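PDB 6RJ1: Mgp-operon protein 3 from Mycoplasma pneumoniae, which probably acts with adhesin P1 in attaching the bacterium to host cells, consistent with binding of surface sugars. Local coordinates for residues Q109-I117 with V127-A135. Numbering follows the deposited sequence.
Sequences QDFASYVLI and VFERKIKLA
Val-115 and Ile-132 form a hydrogen-bonded pair in an antiparallel beta hairpin, in which the segments 114-117 and 127-135 run at 164° to each other. Two nearly straight bonds join them, Val-115 N to Ile-132 O at 3.0 Å and Ile-132 N to Val-115 O at 2.9 Å. Toward the turn the hairpin takes on a classic beta bulge: Glu-129 and Arg-130 both face Ile-117, whose N gives its hydrogen to Arg-130 O and whose carbonyl O receives Glu-129 N at 2.8 Å and, weakly, Arg-130 N. Strand 52-59 and strand 487-492 flank the hairpin, placing it inside a mixed sheet.

On the face of Val-115, Ile-117 and Ile-132, branched apolar side chains suit burial: Ile-132 CD1 meets Ile-117 CG1 at 3.8 Å, and the neighbouring Leu-134 brings CD2 to Val-115 CG2, the two side chains crossing at about a right angle. On the face of Tyr-114 and Leu-116, the Tyr-114 ring lies against the chains of Lys-131 and Lys-133, whose long methylenes can cover a ring. Lys-131 CD sits over one ring face, 3.9 Å from the centroid of Tyr-114, a CH-pi contact; chi1 of 60° sets its CG between backbone N and carbonyl carbon, and the chain runs on across the ring. Lys-133 CB and CG pack against Tyr-114 CE1. Beyond the ring, Lys-133 continues extended until chi4 bends its tip toward Asp-110, the short acid of an Asx turn, whose OD1 accepts Ala-112 N at 3.1 Å. The other oxygen, Asp-110 OD2, completes a salt bridge with Lys-133 NZ at 2.9 Å, approached from above the carboxylate plane, 48° out of it.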
# COMPACT_ATOMS: atom_id res chain seq x y z
N GLN A 109 19.86 -23.62 7.22
CA GLN A 109 18.48 -23.17 7.09
C GLN A 109 18.37 -21.96 6.19
O GLN A 109 19.32 -21.17 6.08
CB GLN A 109 17.85 -22.88 8.48
CG GLN A 109 18.67 -21.92 9.35
CD GLN A 109 18.23 -21.86 10.79
OE1 GLN A 109 17.11 -21.46 11.11
NE2 GLN A 109 19.13 -22.24 11.69
N ASP A 110 17.20 -21.81 5.57
CA ASP A 110 16.83 -20.72 4.67
C ASP A 110 16.31 -19.47 5.41
O ASP A 110 16.16 -18.42 4.78
CB ASP A 110 15.79 -21.21 3.67
CG ASP A 110 14.65 -22.03 4.24
OD1 ASP A 110 14.13 -21.67 5.33
OD2 ASP A 110 14.28 -23.04 3.61
N PHE A 111 15.99 -19.60 6.72
CA PHE A 111 15.43 -18.56 7.60
C PHE A 111 14.11 -17.99 7.06
O PHE A 111 13.83 -16.80 7.21
CB PHE A 111 16.45 -17.45 7.93
CG PHE A 111 17.76 -17.92 8.52
CD1 PHE A 111 18.82 -18.25 7.70
CD2 PHE A 111 17.94 -17.99 9.90
CE1 PHE A 111 20.04 -18.66 8.25
CE2 PHE A 111 19.16 -18.39 10.44
CZ PHE A 111 20.20 -18.72 9.61
N ALA A 112 13.29 -18.86 6.43
CA ALA A 112 11.98 -18.51 5.88
C ALA A 112 11.03 -18.10 7.00
O ALA A 112 11.20 -18.50 8.15
CB ALA A 112 11.40 -19.71 5.14
N SER A 113 10.01 -17.30 6.66
CA SER A 113 9.00 -16.88 7.62
C SER A 113 8.07 -18.04 7.96
O SER A 113 7.83 -18.94 7.14
CB SER A 113 8.21 -15.71 7.07
OG SER A 113 9.08 -14.62 6.81
N TYR A 114 7.55 -18.04 9.19
CA TYR A 114 6.65 -19.09 9.65
C TYR A 114 5.40 -18.55 10.29
O TYR A 114 5.40 -17.47 10.88
CB TYR A 114 7.35 -20.01 10.68
CG TYR A 114 8.33 -20.98 10.07
CD1 TYR A 114 7.92 -22.21 9.57
CD2 TYR A 114 9.69 -20.67 10.01
CE1 TYR A 114 8.83 -23.10 9.01
CE2 TYR A 114 10.61 -21.55 9.44
CZ TYR A 114 10.18 -22.77 8.94
OH TYR A 114 11.09 -23.63 8.38
N VAL A 115 4.33 -19.34 10.17
CA VAL A 115 3.06 -19.13 10.85
C VAL A 115 3.11 -20.21 11.92
O VAL A 115 3.28 -21.39 11.59
CB VAL A 115 1.82 -19.26 9.92
CG1 VAL A 115 0.54 -19.42 10.73
CG2 VAL A 115 1.71 -18.06 8.99
N LEU A 116 3.06 -19.80 13.20
CA LEU A 116 3.13 -20.73 14.33
C LEU A 116 1.77 -20.94 14.94
O LEU A 116 1.03 -19.97 15.14
CB LEU A 116 4.12 -20.23 15.40
CG LEU A 116 5.41 -19.58 14.92
CD1 LEU A 116 6.11 -18.92 16.05
CD2 LEU A 116 6.34 -20.59 14.28
N ILE A 117 1.44 -22.20 15.25
CA ILE A 117 0.17 -22.58 15.87
C ILE A 117 0.45 -23.08 17.28
O ILE A 117 1.32 -23.94 17.49
CB ILE A 117 -0.58 -23.64 15.01
CG1 ILE A 117 -0.70 -23.23 13.51
CG2 ILE A 117 -1.95 -24.01 15.60
CD1 ILE A 117 -1.47 -21.91 13.15
N VAL A 127 1.10 -24.20 24.51
CA VAL A 127 1.94 -25.31 24.05
C VAL A 127 2.08 -25.18 22.53
O VAL A 127 1.08 -24.89 21.87
CB VAL A 127 1.32 -26.68 24.49
CG1 VAL A 127 1.99 -27.86 23.79
CG2 VAL A 127 1.40 -26.85 25.99
N PHE A 128 3.30 -25.34 22.00
CA PHE A 128 3.55 -25.26 20.56
C PHE A 128 2.99 -26.49 19.85
O PHE A 128 3.27 -27.62 20.26
CB PHE A 128 5.06 -25.06 20.27
CG PHE A 128 5.46 -25.11 18.81
CD1 PHE A 128 5.19 -24.03 17.96
CD2 PHE A 128 6.09 -26.23 18.28
CE1 PHE A 128 5.55 -24.08 16.61
CE2 PHE A 128 6.45 -26.27 16.93
CZ PHE A 128 6.18 -25.20 16.11
N GLU A 129 2.15 -26.28 18.82
CA GLU A 129 1.56 -27.38 18.05
C GLU A 129 2.39 -27.65 16.80
O GLU A 129 2.97 -28.71 16.68
CB GLU A 129 0.11 -27.07 17.66
CG GLU A 129 -0.89 -27.26 18.77
CD GLU A 129 -2.13 -28.04 18.38
OE1 GLU A 129 -2.85 -27.61 17.44
OE2 GLU A 129 -2.39 -29.09 19.02
N ARG A 130 2.42 -26.68 15.87
CA ARG A 130 3.13 -26.80 14.59
C ARG A 130 3.47 -25.46 13.95
O ARG A 130 2.96 -24.42 14.38
CB ARG A 130 2.31 -27.68 13.61
CG ARG A 130 0.88 -27.20 13.32
CD ARG A 130 0.13 -28.13 12.39
NE ARG A 130 0.78 -28.22 11.08
CZ ARG A 130 1.15 -29.36 10.51
NH1 ARG A 130 1.76 -29.35 9.34
NH2 ARG A 130 0.91 -30.53 11.10
N LYS A 131 4.34 -25.50 12.92
CA LYS A 131 4.75 -24.34 12.13
C LYS A 131 4.55 -24.60 10.64
O LYS A 131 4.79 -25.71 10.16
CB LYS A 131 6.19 -23.87 12.46
CG LYS A 131 7.32 -24.87 12.24
CD LYS A 131 8.67 -24.25 12.55
CE LYS A 131 9.84 -25.03 11.99
NZ LYS A 131 10.24 -26.15 12.88
N ILE A 132 4.03 -23.59 9.92
CA ILE A 132 3.76 -23.66 8.48
C ILE A 132 4.72 -22.68 7.79
O ILE A 132 4.67 -21.47 8.05
CB ILE A 132 2.26 -23.39 8.12
CG1 ILE A 132 1.30 -24.33 8.90
CG2 ILE A 132 2.00 -23.48 6.61
CD1 ILE A 132 0.50 -23.67 9.95
N LYS A 133 5.59 -23.21 6.93
CA LYS A 133 6.57 -22.44 6.18
C LYS A 133 5.89 -21.61 5.10
O LYS A 133 4.98 -22.09 4.42
CB LYS A 133 7.61 -23.38 5.56
CG LYS A 133 8.96 -22.76 5.28
CD LYS A 133 9.88 -23.87 4.86
CE LYS A 133 11.27 -23.42 4.56
NZ LYS A 133 11.41 -22.98 3.15
N LEU A 134 6.33 -20.36 4.93
CA LEU A 134 5.77 -19.48 3.92
C LEU A 134 6.72 -19.50 2.74
O LEU A 134 7.67 -18.73 2.67
CB LEU A 134 5.55 -18.06 4.47
CG LEU A 134 4.62 -17.92 5.67
CD1 LEU A 134 4.58 -16.50 6.14
CD2 LEU A 134 3.20 -18.44 5.36
N ALA A 135 6.51 -20.47 1.85
CA ALA A 135 7.32 -20.68 0.67
C ALA A 135 7.15 -19.57 -0.37
O ALA A 135 6.06 -19.01 -0.52
CB ALA A 135 7.01 -22.02 0.06